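Local coordinates for putative lipoprotein (Bacteroides ovatus, PDB 3OQQ), which is of unknown function but is probably an extracellular, calcium-binding lipoprotein built largely of antiparallel beta strands, at residues V43-C57 against E94-P106. Numbering follows the deposited sequence.
Sequences VKDSRTLTLNVPAAC and ETNRLASVTLALP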
loop_
_atom_site.group_PDB
_atom_site.type_symbol
_atom_site.label_atom_id
_atom_site.label_comp_id
_atom_site.label_asym_id
_atom_site.label_seq_id
_atom_site.Cartn_x
_atom_site.Cartn_y
_atom_site.Cartn_z
ATOM N N VAL A 43 -26.692 -1.405 0.445
ATOM C CA VAL A 43 -27.220 -1.343 1.808
ATOM C C VAL A 43 -28.703 -1.617 1.731
ATOM O O VAL A 43 -29.475 -0.725 1.399
ATOM C CB VAL A 43 -26.915 -0.018 2.568
ATOM C CG1 VAL A 43 -27.389 -0.097 4.020
ATOM C CG2 VAL A 43 -25.432 0.334 2.513
ATOM N N LYS A 44 -29.093 -2.866 2.002
ATOM C CA LYS A 44 -30.490 -3.302 2.044
ATOM C C LYS A 44 -30.826 -3.406 3.528
ATOM O O LYS A 44 -30.284 -4.270 4.225
ATOM C CB LYS A 44 -30.695 -4.620 1.273
ATOM C CG LYS A 44 -32.158 -4.992 1.070
ATOM C CD LYS A 44 -32.336 -6.490 0.888
ATOM C CE LYS A 44 -33.791 -6.887 0.989
ATOM N NZ LYS A 44 -33.946 -8.348 1.210
ATOM N N ASP A 45 -31.638 -2.449 4.016
ATOM C CA ASP A 45 -32.056 -2.251 5.411
ATOM C C ASP A 45 -30.829 -1.740 6.197
ATOM O O ASP A 45 -30.638 -0.523 6.318
ATOM C CB ASP A 45 -32.701 -3.516 6.040
ATOM C CG ASP A 45 -33.689 -4.249 5.142
ATOM O OD1 ASP A 45 -34.678 -3.617 4.700
ATOM O OD2 ASP A 45 -33.479 -5.456 4.890
ATOM N N SER A 46 -29.967 -2.658 6.665
ATOM C CA SER A 46 -28.740 -2.277 7.364
ATOM C C SER A 46 -27.596 -3.232 6.980
ATOM O O SER A 46 -27.852 -4.340 6.511
ATOM C CB SER A 46 -28.952 -2.217 8.876
ATOM O OG SER A 46 -28.897 -3.499 9.473
ATOM N N ARG A 47 -26.342 -2.770 7.102
ATOM C CA ARG A 47 -25.189 -3.593 6.744
ATOM C C ARG A 47 -23.985 -3.237 7.608
ATOM O O ARG A 47 -23.560 -2.086 7.627
ATOM C CB ARG A 47 -24.851 -3.448 5.256
ATOM C CG ARG A 47 -23.735 -4.379 4.820
ATOM C CD ARG A 47 -23.589 -4.390 3.328
ATOM N NE ARG A 47 -22.696 -5.463 2.904
ATOM C CZ ARG A 47 -22.376 -5.723 1.646
ATOM N NH1 ARG A 47 -22.903 -5.010 0.659
ATOM N NH2 ARG A 47 -21.537 -6.702 1.362
ATOM N N THR A 48 -23.428 -4.251 8.302
ATOM C CA THR A 48 -22.262 -4.115 9.169
ATOM C C THR A 48 -21.028 -4.570 8.384
ATOM O O THR A 48 -21.017 -5.655 7.800
ATOM C CB THR A 48 -22.472 -4.862 10.506
ATOM O OG1 THR A 48 -23.573 -4.252 11.183
ATOM C CG2 THR A 48 -21.252 -4.796 11.424
ATOM N N LEU A 49 -20.004 -3.707 8.360
ATOM C CA LEU A 49 -18.741 -3.947 7.660
ATOM C C LEU A 49 -17.550 -3.688 8.526
ATOM O O LEU A 49 -17.528 -2.721 9.288
ATOM C CB LEU A 49 -18.611 -3.038 6.424
ATOM C CG LEU A 49 -19.554 -3.240 5.244
ATOM C CD1 LEU A 49 -19.375 -2.117 4.254
ATOM C CD2 LEU A 49 -19.286 -4.553 4.544
ATOM N N THR A 50 -16.538 -4.519 8.374
ATOM C CA THR A 50 -15.258 -4.322 9.029
ATOM C C THR A 50 -14.413 -3.512 8.044
ATOM O O THR A 50 -14.389 -3.808 6.840
ATOM C CB THR A 50 -14.640 -5.670 9.441
ATOM O OG1 THR A 50 -15.480 -6.249 10.441
ATOM C CG2 THR A 50 -13.225 -5.523 9.990
ATOM N N LEU A 51 -13.786 -2.448 8.540
ATOM C CA LEU A 51 -12.987 -1.575 7.696
ATOM C C LEU A 51 -11.598 -1.352 8.297
ATOM O O LEU A 51 -11.416 -1.403 9.515
ATOM C CB LEU A 51 -13.704 -0.217 7.496
ATOM C CG LEU A 51 -15.163 -0.194 6.978
ATOM C CD1 LEU A 51 -15.727 1.212 7.048
ATOM C CD2 LEU A 51 -15.270 -0.680 5.548
ATOM N N ASN A 52 -10.618 -1.129 7.434
ATOM C CA ASN A 52 -9.253 -0.803 7.849
ATOM C C ASN A 52 -9.180 0.725 7.738
ATOM O O ASN A 52 -9.160 1.270 6.627
ATOM C CB ASN A 52 -8.228 -1.557 6.978
ATOM C CG ASN A 52 -6.787 -1.102 7.094
ATOM O OD1 ASN A 52 -6.470 -0.086 7.708
ATOM N ND2 ASN A 52 -5.872 -1.835 6.481
ATOM N N VAL A 53 -9.224 1.413 8.877
ATOM C CA VAL A 53 -9.309 2.872 8.909
ATOM C C VAL A 53 -8.072 3.536 9.556
ATOM O O VAL A 53 -7.432 2.870 10.365
ATOM C CB VAL A 53 -10.611 3.318 9.670
ATOM C CG1 VAL A 53 -11.858 2.759 9.013
ATOM C CG2 VAL A 53 -10.584 2.951 11.164
ATOM N N PRO A 54 -7.819 4.869 9.353
ATOM C CA PRO A 54 -6.729 5.541 10.099
ATOM C C PRO A 54 -6.912 5.372 11.615
ATOM O O PRO A 54 -8.049 5.353 12.089
ATOM C CB PRO A 54 -6.864 7.011 9.668
ATOM C CG PRO A 54 -7.528 6.950 8.326
ATOM C CD PRO A 54 -8.503 5.824 8.448
ATOM N N ALA A 55 -5.808 5.150 12.368
ATOM C CA ALA A 55 -5.886 4.862 13.811
ATOM C C ALA A 55 -6.697 5.905 14.599
ATOM O O ALA A 55 -7.517 5.507 15.418
ATOM C CB ALA A 55 -4.495 4.718 14.405
ATOM N N ALA A 56 -6.534 7.214 14.289
ATOM C CA ALA A 56 -7.222 8.330 14.971
ATOM C C ALA A 56 -8.715 8.482 14.576
ATOM O O ALA A 56 -9.452 9.209 15.250
ATOM C CB ALA A 56 -6.487 9.637 14.693
ATOM N N CYS A 57 -9.154 7.781 13.519
ATOM C CA CYS A 57 -10.495 7.868 12.950
ATOM C C CYS A 57 -11.556 7.360 13.899
ATOM O O CYS A 57 -11.491 6.215 14.347
ATOM C CB CYS A 57 -10.556 7.138 11.609
ATOM S SG CYS A 57 -12.054 7.477 10.649
ATOM N N GLU A 94 1.740 0.921 13.549
ATOM C CA GLU A 94 0.522 0.953 12.716
ATOM C C GLU A 94 -0.083 2.352 12.743
ATOM O O GLU A 94 -0.221 2.917 13.832
ATOM C CB GLU A 94 -0.545 -0.041 13.257
ATOM C CG GLU A 94 -0.126 -1.501 13.309
ATOM C CD GLU A 94 0.474 -1.972 14.621
ATOM O OE1 GLU A 94 0.800 -1.133 15.496
ATOM O OE2 GLU A 94 0.664 -3.201 14.744
ATOM N N THR A 95 -0.440 2.916 11.573
ATOM C CA THR A 95 -1.128 4.217 11.518
ATOM C C THR A 95 -2.601 3.945 11.207
ATOM O O THR A 95 -3.374 4.868 10.951
ATOM C CB THR A 95 -0.502 5.180 10.519
ATOM O OG1 THR A 95 -0.409 4.547 9.235
ATOM C CG2 THR A 95 0.834 5.701 10.975
ATOM N N ASN A 96 -2.985 2.662 11.246
ATOM C CA ASN A 96 -4.344 2.224 10.981
ATOM C C ASN A 96 -4.842 1.329 12.111
ATOM O O ASN A 96 -4.066 0.983 12.998
ATOM C CB ASN A 96 -4.420 1.504 9.633
ATOM C CG ASN A 96 -3.452 0.341 9.438
ATOM O OD1 ASN A 96 -3.050 -0.357 10.374
ATOM N ND2 ASN A 96 -3.057 0.105 8.192
ATOM N N ARG A 97 -6.125 0.945 12.064
ATOM C CA ARG A 97 -6.777 0.050 13.021
ATOM C C ARG A 97 -8.011 -0.588 12.361
ATOM O O ARG A 97 -8.495 -0.082 11.343
ATOM C CB ARG A 97 -7.169 0.815 14.299
ATOM C CG ARG A 97 -8.388 1.725 14.135
ATOM C CD ARG A 97 -8.790 2.400 15.423
ATOM N NE ARG A 97 -9.919 3.305 15.214
ATOM C CZ ARG A 97 -11.139 3.094 15.691
ATOM N NH1 ARG A 97 -11.395 2.026 16.434
ATOM N NH2 ARG A 97 -12.110 3.961 15.449
ATOM N N LEU A 98 -8.514 -1.687 12.939
ATOM C CA LEU A 98 -9.744 -2.336 12.493
ATOM C C LEU A 98 -10.912 -1.698 13.202
ATOM O O LEU A 98 -10.852 -1.442 14.415
ATOM C CB LEU A 98 -9.746 -3.845 12.774
ATOM C CG LEU A 98 -8.995 -4.730 11.814
ATOM C CD1 LEU A 98 -9.024 -6.168 12.302
ATOM C CD2 LEU A 98 -9.523 -4.603 10.387
ATOM N N ALA A 99 -11.982 -1.428 12.453
ATOM C CA ALA A 99 -13.187 -0.849 13.036
ATOM C C ALA A 99 -14.395 -1.393 12.313
ATOM O O ALA A 99 -14.268 -2.003 11.241
ATOM C CB ALA A 99 -13.141 0.672 12.974
ATOM N N SER A 100 -15.558 -1.220 12.929
ATOM C CA SER A 100 -16.823 -1.699 12.406
ATOM C C SER A 100 -17.792 -0.549 12.273
ATOM O O SER A 100 -17.765 0.393 13.087
ATOM C CB SER A 100 -17.399 -2.772 13.321
ATOM O OG SER A 100 -18.594 -3.301 12.783
ATOM N N VAL A 101 -18.644 -0.627 11.236
ATOM C CA VAL A 101 -19.659 0.382 10.950
ATOM C C VAL A 101 -20.932 -0.341 10.557
ATOM O O VAL A 101 -20.864 -1.390 9.924
ATOM C CB VAL A 101 -19.175 1.396 9.866
ATOM C CG1 VAL A 101 -19.117 0.773 8.468
ATOM C CG2 VAL A 101 -20.014 2.661 9.857
ATOM N N THR A 102 -22.077 0.196 10.960
ATOM C CA THR A 102 -23.373 -0.345 10.572
ATOM C C THR A 102 -24.019 0.723 9.718
ATOM O O THR A 102 -24.367 1.791 10.203
ATOM C CB THR A 102 -24.191 -0.796 11.778
ATOM O OG1 THR A 102 -23.479 -1.876 12.382
ATOM C CG2 THR A 102 -25.591 -1.280 11.383
ATOM N N LEU A 103 -24.080 0.462 8.418
ATOM C CA LEU A 103 -24.661 1.401 7.473
ATOM C C LEU A 103 -26.182 1.235 7.427
ATOM O O LEU A 103 -26.711 0.136 7.623
ATOM C CB LEU A 103 -24.056 1.186 6.076
ATOM C CG LEU A 103 -22.532 1.327 5.929
ATOM C CD1 LEU A 103 -22.110 0.931 4.533
ATOM C CD2 LEU A 103 -22.046 2.757 6.268
ATOM N N ALA A 104 -26.871 2.334 7.144
ATOM C CA ALA A 104 -28.321 2.388 6.967
ATOM C C ALA A 104 -28.612 3.468 5.961
ATOM O O ALA A 104 -27.937 4.511 5.944
ATOM C CB ALA A 104 -29.032 2.659 8.293
ATOM N N LEU A 105 -29.563 3.196 5.084
ATOM C CA LEU A 105 -29.962 4.116 4.029
ATOM C C LEU A 105 -31.017 5.131 4.505
ATOM O O LEU A 105 -32.137 4.732 4.860
ATOM C CB LEU A 105 -30.512 3.306 2.845
ATOM C CG LEU A 105 -29.914 3.483 1.472
ATOM C CD1 LEU A 105 -28.394 3.405 1.492
ATOM C CD2 LEU A 105 -30.470 2.450 0.539
ATOM N N PRO A 106 -30.702 6.462 4.444
ATOM C CA PRO A 106 -31.710 7.483 4.787
ATOM C C PRO A 106 -32.915 7.380 3.851
ATOM O O PRO A 106 -32.802 6.792 2.776
ATOM C CB PRO A 106 -30.945 8.801 4.585
ATOM C CG PRO A 106 -29.514 8.422 4.737
ATOM C CD PRO A 106 -29.436 7.105 4.040
HETATM O O HOH W 1 -31.555 1.035 4.653
HETATM O O HOH W 2 -4.107 7.840 12.340
#
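Arg97 and Cys57 close one end of an antiparallel strand pair that illustrates how two faces of a sheet can carry different chemistry. The Arg97 chain, extended from CG to NE, runs alongside the Pro54 to Cys57 type I turn, its CD and NE passing Ala55 O, and NH2 meets Cys57 O at 2.6 Å, nearly in the guanidinium plane and with an N-H...O angle of 167°. CB of Ala99 lies against one guanidinium face, offset towards its rim. At the same end of the pair, Ala55 N donates to Thr95 O from above the carbonyl plane, prolonging the pairing past strands 46-54 and 96-104.

Between the ends, paired backbone bonds from Arg47 with Leu103 to Val53 with Arg97 fix the register. On one face, Leu51 CD1 slants across Val101 CG1 at 3.7 Å, and Leu49 CD1 meets Leu103 CD1 at 4.1 Å. From the loop before the strand, the Val43 side chain crosses that of Leu103 at about a right angle, its CG2 3.9 Å from Leu103 CB. Val25 of strand 23-26 packs on Leu51 and Leu103, burying this part of the face.

The other face is more polar but mixed, for Thr50 CG2 meets Leu98 CD2 on it. Thr48 and Thr102 both set OG1 beside the backbone N (chi1 near -64° in both), which brings the hydroxyls together in a 2.7 Å hydrogen bond. Further along, Asn52 OD1 lies 3.2 Å from Asn96 CB, the amide planes 82° apart; Asn52 ND2 instead donates to Ile327 O.

The chemistry thus implies a two-sided ribbon: aliphatic contacts between Arg47 and Arg97 on one face, one threonine hydroxyl pair near the solvent-exposed end of the other.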